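Long-range contacts in 3-hydroxyisobutyryl-CoA hydrolase (Mycobacterium thermoresistibile, PDB 4HDT), which probably hydrolyses 3-hydroxyisobutyryl-CoA to 3-hydroxyisobutyrate and free CoA as a member of the crotonase-fold family, and binds zinc ions in the crystal: residues Leu67-Asp72 and Asp113-Gly118; Pro107-Met112 and Val129-Asp134; Thr154-Arg159 and Met183-His188. All coordinates share one frame; numbering follows the deposited sequence.

Contact 1: residues Leu67-Asp72 and Asp113-Gly118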
loop_
_atom_site.group_PDB
_atom_site.type_symbol
_atom_site.label_atom_id
_atom_site.label_comp_id
_atom_site.label_asym_id
_atom_site.label_seq_id
_atom_site.Cartn_x
_atom_site.Cartn_y
_atom_site.Cartn_z
ATOM N N LEU A 67 -6.747 9.676 3.996
ATOM C CA LEU A 67 -5.369 10.117 3.832
ATOM C C LEU A 67 -4.945 10.166 2.367
ATOM O O LEU A 67 -4.368 11.182 1.885
ATOM C CB LEU A 67 -4.473 9.140 4.565
ATOM C CG LEU A 67 -2.963 9.451 4.390
ATOM C CD1 LEU A 67 -2.486 10.840 4.798
ATOM C CD2 LEU A 67 -2.131 8.415 5.091
ATOM N N CYS A 68 -5.196 9.088 1.623
ATOM C CA CYS A 68 -4.610 8.938 0.264
ATOM C C CYS A 68 -5.160 7.678 -0.422
ATOM O O CYS A 68 -4.878 6.566 -0.001
ATOM C CB CYS A 68 -3.073 8.876 0.326
ATOM S SG CYS A 68 -2.296 8.621 -1.282
ATOM N N ALA A 69 -5.838 7.890 -1.555
ATOM C CA ALA A 69 -6.417 6.797 -2.342
ATOM C C ALA A 69 -5.430 6.018 -3.215
ATOM O O ALA A 69 -5.808 4.963 -3.748
ATOM C CB ALA A 69 -7.561 7.332 -3.183
ATOM N N GLY A 70 -4.201 6.522 -3.364
ATOM C CA GLY A 70 -3.232 5.844 -4.209
ATOM C C GLY A 70 -2.279 6.789 -4.890
ATOM O O GLY A 70 -2.236 8.003 -4.608
ATOM N N GLY A 71 -1.416 6.216 -5.719
ATOM C CA GLY A 71 -0.677 7.042 -6.692
ATOM C C GLY A 71 -1.665 7.538 -7.748
ATOM O O GLY A 71 -2.709 6.933 -7.980
ATOM N N ASP A 72 -1.331 8.641 -8.438
ATOM C CA ASP A 72 -2.120 9.124 -9.545
ATOM C C ASP A 72 -2.032 8.145 -10.726
ATOM O O ASP A 72 -0.990 8.020 -11.388
ATOM C CB ASP A 72 -1.653 10.528 -9.921
ATOM C CG ASP A 72 -2.498 11.160 -10.998
ATOM O OD1 ASP A 72 -2.811 10.466 -11.965
ATOM O OD2 ASP A 72 -2.804 12.361 -10.879
ATOM N N ASP A 113 -6.477 7.612 8.186
ATOM C CA ASP A 113 -7.912 7.799 8.357
ATOM C C ASP A 113 -8.601 7.610 7.018
ATOM O O ASP A 113 -8.029 7.825 5.956
ATOM C CB ASP A 113 -8.097 9.218 8.856
ATOM C CG ASP A 113 -9.529 9.606 9.020
ATOM O OD1 ASP A 113 -10.323 8.894 9.604
ATOM O OD2 ASP A 113 -9.849 10.711 8.547
ATOM N N GLY A 114 -9.822 7.117 7.047
ATOM C CA GLY A 114 -10.599 6.991 5.824
ATOM C C GLY A 114 -9.968 6.113 4.753
ATOM O O GLY A 114 -9.312 5.104 5.042
ATOM N N ILE A 115 -10.126 6.506 3.511
ATOM C CA ILE A 115 -9.581 5.730 2.388
ATOM C C ILE A 115 -8.040 5.810 2.389
ATOM O O ILE A 115 -7.475 6.888 2.326
ATOM C CB ILE A 115 -10.144 6.269 1.052
ATOM C CG1 ILE A 115 -11.654 6.012 0.972
ATOM C CG2 ILE A 115 -9.443 5.632 -0.135
ATOM C CD1 ILE A 115 -12.349 6.755 -0.154
ATOM N N VAL A 116 -7.379 4.663 2.436
ATOM C CA VAL A 116 -5.924 4.583 2.425
ATOM C C VAL A 116 -5.560 3.368 1.551
ATOM O O VAL A 116 -5.693 2.202 1.956
ATOM C CB VAL A 116 -5.362 4.366 3.851
ATOM C CG1 VAL A 116 -3.842 4.370 3.794
ATOM C CG2 VAL A 116 -5.832 5.417 4.866
ATOM N N MET A 117 -5.149 3.589 0.315
ATOM C CA MET A 117 -4.973 2.473 -0.629
ATOM C C MET A 117 -3.706 2.676 -1.474
ATOM O O MET A 117 -3.359 3.794 -1.788
ATOM C CB MET A 117 -6.213 2.279 -1.530
ATOM C CG MET A 117 -7.485 1.751 -0.843
ATOM S SD MET A 117 -8.719 1.257 -2.066
ATOM C CE MET A 117 -9.086 2.862 -2.723
ATOM N N GLY A 118 -3.040 1.556 -1.795
ATOM C CA GLY A 118 -1.893 1.538 -2.703
ATOM C C GLY A 118 -0.823 2.488 -2.232
ATOM O O GLY A 118 -0.302 2.373 -1.128
#
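Residues 67-72 and 113-118 run side by side in the same direction, joined by a single beta bridge between Cys-68 and Val-116. In crotonase-fold enzymes the end of the first loop supplies one oxyanion-hole N-H and the start of the helix after the second supplies the other; the same is probable here. Three backbone hydrogen bonds hold the pair. Leu-67 N donates a hydrogen bond to Asp-113 O at 3.0 Å, from above the carbonyl plane. Cys-68 N reaches Ile-115 O at 3.2 Å, and Met-117 N reaches Cys-68 O at 3.0 Å; both lie in the carbonyl plane and are fairly straight. Cys-68 O also receives the CA-H of Val-116. Further on, Gly-70 CA lies 3.2 Å from Met-117 O. The phi of Gly-70, 148°, calls for glycine. Its N makes a weak hydrogen bond to Cys-68 SG. Asp-113 OD1 is hydrogen-bonded to ND1 of the zinc ligand His-192, so this end of the contact sits in the second shell of that metal site. Apolar contacts flank the backbone. Leu-67 CB meets Val-116 CG2 at 4.0 Å. Ile-115 CG2, anti to its backbone N, lies 3.9 Å from Ala-69 CA and 4.0 Å from Ala-69 CB.

Contact 2: residues Pro107-Met112 and Val129-Asp134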
loop_
_atom_site.group_PDB
_atom_site.type_symbol
_atom_site.label_atom_id
_atom_site.label_comp_id
_atom_site.label_asym_id
_atom_site.label_seq_id
_atom_site.Cartn_x
_atom_site.Cartn_y
_atom_site.Cartn_z
ATOM N N PRO A 107 10.448 9.811 15.359
ATOM C CA PRO A 107 9.029 9.385 15.291
ATOM C C PRO A 107 8.380 9.920 14.002
ATOM O O PRO A 107 8.541 11.093 13.671
ATOM C CB PRO A 107 8.414 10.065 16.510
ATOM C CG PRO A 107 9.548 10.127 17.488
ATOM C CD PRO A 107 10.730 10.502 16.624
ATOM N N TYR A 108 7.642 9.047 13.330
ATOM C CA TYR A 108 6.924 9.371 12.099
ATOM C C TYR A 108 5.516 8.829 12.358
ATOM O O TYR A 108 5.280 7.606 12.393
ATOM C CB TYR A 108 7.583 8.717 10.877
ATOM C CG TYR A 108 6.935 8.966 9.521
ATOM C CD1 TYR A 108 5.794 8.289 9.137
ATOM C CD2 TYR A 108 7.513 9.831 8.587
ATOM C CE1 TYR A 108 5.216 8.479 7.884
ATOM C CE2 TYR A 108 6.944 10.037 7.361
ATOM C CZ TYR A 108 5.813 9.342 6.984
ATOM O OH TYR A 108 5.236 9.524 5.736
ATOM N N VAL A 109 4.607 9.777 12.525
ATOM C CA VAL A 109 3.230 9.499 12.882
ATOM C C VAL A 109 2.383 9.607 11.622
ATOM O O VAL A 109 2.422 10.618 10.922
ATOM C CB VAL A 109 2.720 10.529 13.922
ATOM C CG1 VAL A 109 1.283 10.265 14.289
ATOM C CG2 VAL A 109 3.636 10.593 15.152
ATOM N N SER A 110 1.654 8.559 11.279
ATOM C CA SER A 110 0.811 8.640 10.071
ATOM C C SER A 110 -0.631 8.499 10.473
ATOM O O SER A 110 -0.982 7.670 11.336
ATOM C CB SER A 110 1.167 7.608 9.064
ATOM O OG SER A 110 1.084 6.316 9.632
ATOM N N ILE A 111 -1.460 9.381 9.922
ATOM C CA ILE A 111 -2.903 9.369 10.198
ATOM C C ILE A 111 -3.641 8.730 9.036
ATOM O O ILE A 111 -4.088 9.388 8.098
ATOM C CB ILE A 111 -3.477 10.777 10.493
ATOM C CG1 ILE A 111 -2.634 11.534 11.529
ATOM C CG2 ILE A 111 -4.953 10.681 10.891
ATOM C CD1 ILE A 111 -2.562 10.876 12.866
ATOM N N MET A 112 -3.747 7.404 9.121
ATOM C CA MET A 112 -4.324 6.596 8.046
ATOM C C MET A 112 -5.834 6.468 8.303
ATOM O O MET A 112 -6.393 5.396 8.521
ATOM C CB MET A 112 -3.584 5.241 8.010
ATOM C CG MET A 112 -2.159 5.366 7.459
ATOM S SD MET A 112 -1.341 3.789 7.177
ATOM C CE MET A 112 -1.045 3.366 8.876
ATOM N N VAL A 129 4.669 5.271 14.127
ATOM C CA VAL A 129 3.473 5.527 14.933
ATOM C C VAL A 129 2.270 5.627 13.986
ATOM O O VAL A 129 1.855 6.725 13.547
ATOM C CB VAL A 129 3.561 6.776 15.806
ATOM C CG1 VAL A 129 2.390 6.843 16.775
ATOM C CG2 VAL A 129 4.851 6.780 16.605
ATOM N N ARG A 130 1.690 4.459 13.696
ATOM C CA ARG A 130 0.706 4.330 12.617
ATOM C C ARG A 130 -0.686 4.274 13.206
ATOM O O ARG A 130 -1.001 3.353 13.956
ATOM C CB ARG A 130 0.987 3.063 11.829
ATOM C CG ARG A 130 2.386 3.058 11.162
ATOM C CD ARG A 130 2.779 1.729 10.579
ATOM N NE ARG A 130 2.826 0.686 11.611
ATOM C CZ ARG A 130 2.883 -0.611 11.330
ATOM N NH1 ARG A 130 2.983 -1.017 10.075
ATOM N NH2 ARG A 130 2.844 -1.518 12.303
ATOM N N VAL A 131 -1.462 5.290 12.890
ATOM C CA VAL A 131 -2.802 5.474 13.508
ATOM C C VAL A 131 -3.891 5.210 12.468
ATOM O O VAL A 131 -3.833 5.728 11.324
ATOM C CB VAL A 131 -2.961 6.900 14.053
ATOM C CG1 VAL A 131 -4.345 7.112 14.646
ATOM C CG2 VAL A 131 -1.851 7.224 15.081
ATOM N N VAL A 132 -4.839 4.362 12.832
ATOM C CA VAL A 132 -6.047 4.149 12.026
ATOM C C VAL A 132 -7.260 4.520 12.842
ATOM O O VAL A 132 -7.165 4.767 14.047
ATOM C CB VAL A 132 -6.166 2.694 11.506
ATOM C CG1 VAL A 132 -5.142 2.409 10.406
ATOM C CG2 VAL A 132 -5.991 1.705 12.647
ATOM N N THR A 133 -8.420 4.630 12.180
ATOM C CA THR A 133 -9.613 5.134 12.833
ATOM C C THR A 133 -10.804 4.227 12.523
ATOM O O THR A 133 -10.654 3.212 11.825
ATOM C CB THR A 133 -9.993 6.545 12.319
ATOM O OG1 THR A 133 -10.518 6.432 10.964
ATOM C CG2 THR A 133 -8.809 7.494 12.329
ATOM N N ASP A 134 -11.983 4.628 12.985
ATOM C CA ASP A 134 -13.180 3.878 12.703
ATOM C C ASP A 134 -13.709 4.052 11.266
ATOM O O ASP A 134 -14.717 3.406 10.912
ATOM C CB ASP A 134 -14.276 4.170 13.719
ATOM C CG ASP A 134 -14.558 5.636 13.906
ATOM O OD1 ASP A 134 -13.798 6.464 13.367
ATOM O OD2 ASP A 134 -15.551 5.969 14.608
#
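Two neighbouring parallel strands of the main sheet, 108-112 and 129-132, form this buried contact. Four backbone hydrogen bonds join them. Val-129 N binds Tyr-108 O at 3.0 Å and Ser-110 N binds Val-129 O at 2.9 Å, each donor above the carbonyl plane. Val-131 N meets Ser-110 O at 2.9 Å and Met-112 N meets Val-131 O at 2.8 Å, both nearly along the C=O axis. From strand 108-112 the chain forms strand 115-117 of a second small sheet and helix 119-124, then returns in parallel as strand 129-132, as in the beta-beta-alpha spiral of the crotonase fold. One face of the sheet carries Val-109, Ile-111, Val-129 and Val-131, which pack under helices 195-205 and 207-214. There Val-109 CG2 rests 3.9 Å from Val-129 CB, side by side. Ile-111 CD1 lies alongside Val-131 CB at 4.2 Å. The other face carries Ser-110, Met-112, Arg-130 and Val-132. Ser-110 OG, between its backbone N and carbonyl carbon (chi1 57°), is hydrogen-bonded to Gly-124 O. The Met-112 chain is bent at chi3 (-73°), so CE turns onto Arg-130 CB at 3.6 Å. Arg-130 NH1 is hydrogen-bonded to Gly-184 O; NH2 forms a salt bridge with Asp-187.

Contact 3: residues Thr154-Arg159 and Met183-His188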
loop_
_atom_site.group_PDB
_atom_site.type_symbol
_atom_site.label_atom_id
_atom_site.label_comp_id
_atom_site.label_asym_id
_atom_site.label_seq_id
_atom_site.Cartn_x
_atom_site.Cartn_y
_atom_site.Cartn_z
ATOM N N THR A 154 4.426 -5.658 -0.379
ATOM C CA THR A 154 4.698 -7.106 -0.324
ATOM C C THR A 154 5.471 -7.435 0.945
ATOM O O THR A 154 5.314 -8.527 1.497
ATOM C CB THR A 154 5.393 -7.643 -1.589
ATOM O OG1 THR A 154 6.686 -7.073 -1.732
ATOM C CG2 THR A 154 4.603 -7.368 -2.831
ATOM N N TYR A 155 6.329 -6.511 1.425
ATOM C CA TYR A 155 6.979 -6.652 2.732
ATOM C C TYR A 155 5.897 -6.708 3.846
ATOM O O TYR A 155 5.941 -7.581 4.732
ATOM C CB TYR A 155 7.935 -5.463 2.892
ATOM C CG TYR A 155 8.650 -5.322 4.223
ATOM C CD1 TYR A 155 8.049 -4.680 5.290
ATOM C CD2 TYR A 155 9.958 -5.729 4.359
ATOM C CE1 TYR A 155 8.705 -4.499 6.483
ATOM C CE2 TYR A 155 10.611 -5.566 5.558
ATOM C CZ TYR A 155 9.968 -4.962 6.615
ATOM O OH TYR A 155 10.651 -4.746 7.788
ATOM N N LEU A 156 4.929 -5.805 3.824
ATOM C CA LEU A 156 3.884 -5.818 4.841
ATOM C C LEU A 156 2.947 -7.026 4.702
ATOM O O LEU A 156 2.651 -7.713 5.689
ATOM C CB LEU A 156 3.080 -4.536 4.806
ATOM C CG LEU A 156 3.861 -3.273 5.164
ATOM C CD1 LEU A 156 3.075 -2.059 4.697
ATOM C CD2 LEU A 156 4.217 -3.237 6.642
ATOM N N LEU A 157 2.557 -7.342 3.483
ATOM C CA LEU A 157 1.604 -8.436 3.261
ATOM C C LEU A 157 2.210 -9.759 3.711
ATOM O O LEU A 157 1.520 -10.604 4.325
ATOM C CB LEU A 157 1.162 -8.498 1.805
ATOM C CG LEU A 157 0.283 -7.337 1.315
ATOM C CD1 LEU A 157 0.372 -7.247 -0.197
ATOM C CD2 LEU A 157 -1.179 -7.506 1.792
ATOM N N SER A 158 3.496 -9.963 3.394
ATOM C CA SER A 158 4.155 -11.246 3.723
ATOM C C SER A 158 4.333 -11.427 5.229
ATOM O O SER A 158 4.553 -12.577 5.646
ATOM C CB SER A 158 5.502 -11.434 3.003
ATOM O OG SER A 158 6.461 -10.461 3.389
ATOM N N ARG A 159 4.220 -10.347 6.012
ATOM C CA ARG A 159 4.401 -10.352 7.483
ATOM C C ARG A 159 3.081 -10.427 8.266
ATOM O O ARG A 159 3.097 -10.504 9.491
ATOM C CB ARG A 159 5.253 -9.149 7.899
ATOM C CG ARG A 159 6.760 -9.350 7.588
ATOM C CD ARG A 159 7.604 -8.094 7.732
ATOM N NE ARG A 159 9.036 -8.391 7.529
ATOM C CZ ARG A 159 9.576 -8.650 6.334
ATOM N NH1 ARG A 159 8.823 -8.651 5.227
ATOM N NH2 ARG A 159 10.882 -8.904 6.250
ATOM N N MET A 183 -3.124 -7.028 10.957
ATOM C CA MET A 183 -2.236 -7.441 9.880
ATOM C C MET A 183 -0.848 -6.810 9.953
ATOM O O MET A 183 0.002 -7.172 9.158
ATOM C CB MET A 183 -2.877 -7.244 8.513
ATOM C CG MET A 183 -3.784 -8.431 8.129
ATOM S SD MET A 183 -4.050 -8.439 6.341
ATOM C CE MET A 183 -4.914 -6.896 6.375
ATOM N N GLY A 184 -0.615 -5.921 10.922
ATOM C CA GLY A 184 0.705 -5.316 11.058
ATOM C C GLY A 184 0.917 -4.125 10.172
ATOM O O GLY A 184 2.044 -3.693 9.972
ATOM N N PHE A 185 -0.194 -3.558 9.688
ATOM C CA PHE A 185 -0.143 -2.332 8.835
ATOM C C PHE A 185 -0.298 -1.050 9.658
ATOM O O PHE A 185 -0.099 0.064 9.166
ATOM C CB PHE A 185 -1.248 -2.357 7.769
ATOM C CG PHE A 185 -0.956 -3.204 6.549
ATOM C CD1 PHE A 185 -0.688 -4.563 6.654
ATOM C CD2 PHE A 185 -0.998 -2.665 5.271
ATOM C CE1 PHE A 185 -0.459 -5.358 5.549
ATOM C CE2 PHE A 185 -0.762 -3.466 4.142
ATOM C CZ PHE A 185 -0.508 -4.827 4.270
ATOM N N ALA A 186 -0.692 -1.203 10.924
ATOM C CA ALA A 186 -0.875 -0.059 11.822
ATOM C C ALA A 186 -0.716 -0.519 13.267
ATOM O O ALA A 186 -0.725 -1.721 13.529
ATOM C CB ALA A 186 -2.251 0.584 11.603
ATOM N N ASP A 187 -0.639 0.459 14.148
ATOM C CA ASP A 187 -0.283 0.276 15.561
ATOM C C ASP A 187 -1.423 0.686 16.544
ATOM O O ASP A 187 -1.587 0.048 17.590
ATOM C CB ASP A 187 0.941 1.126 15.862
ATOM C CG ASP A 187 2.144 0.803 14.960
ATOM O OD1 ASP A 187 2.571 -0.404 14.956
ATOM O OD2 ASP A 187 2.663 1.758 14.312
ATOM N N HIS A 188 -2.115 1.793 16.259
ATOM C CA HIS A 188 -2.993 2.450 17.237
ATOM C C HIS A 188 -4.314 2.840 16.554
ATOM O O HIS A 188 -4.342 3.109 15.355
ATOM C CB HIS A 188 -2.371 3.714 17.792
ATOM C CG HIS A 188 -0.978 3.521 18.331
ATOM N ND1 HIS A 188 -0.738 2.848 19.493
ATOM C CD2 HIS A 188 0.228 3.892 17.841
ATOM C CE1 HIS A 188 0.570 2.813 19.718
ATOM N NE2 HIS A 188 1.177 3.438 18.728
HETATM O O HOH W 1 2.617 -6.889 8.325
#
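Helix 153-158 enters this contact with its last turn, and residues 183-188 meet it as the loop that follows helix 177-183. At the start Thr-154 turns away from that loop, and its OG1 is hydrogen-bonded to Glu-292 on helix 285-299. Tyr-155 also packs on helix 285-299. Its carbonyl O accepts a hydrogen bond from Arg-159 NH1 at 3.1 Å, on a lone pair and in the carbonyl plane. The guanidinium lies against the Tyr-155 ring, with CE2 of the tyrosine over the centre of its face.

Leu-156 carries most of the contact. Its CB sits over one face of the Phe-185 ring, 3.9 Å from the centroid and 23° off the normal, a CH-pi contact. The nearest ring atom to this CB is Phe-185 CZ, at 3.6 Å. With CG anti to the carbonyl carbon (chi1 -65°), Leu-156 extends CD1 toward the CD2-CE2 side of the same ring. Its CD2 reaches Gly-184 O at 4.0 Å. Gly-184 ends helix 177-183 in a Schellman motif, with positive phi (84°), so the chain turns and Phe-185 follows directly with its ring reaching the neighbouring helix.

Polar backbone is bridged here too. One water donates to Leu-156 O and to Met-183 O, at 2.8 Å from each, spending both its protons on the two carbonyls. One residue on, Leu-157 meets the Phe-185 ring at its edge rather than its face. Leu-157 CD2 touches Phe-185 CZ at 3.7 Å, near the ring plane. Arg-159 leads its side chain away, and NH2 is bonded to Leu-282 O.

How the contacts relate
Contact 2 is the most regular of the three, a buried strand pair of the main sheet. The 113-118 segment of contact 1 follows strand 108-112 directly, but contact 1 has one bridge only and is partly buried. Contact 3 is buried yet has no direct hydrogen bond across it; aromatic packing and one water take that place. Contacts 1 and 2 touch where Asp-113 OD1 meets Thr-133 OG1, near the zinc ligand His-192. Arg-130 of contact 2 joins it to contact 3, its NH1 reaching Gly-184 O, and Val-132 N bonds to His-188 O as the sheet goes on. Contacts 1 and 3 do not touch; their nearest atoms are about 8 Å apart.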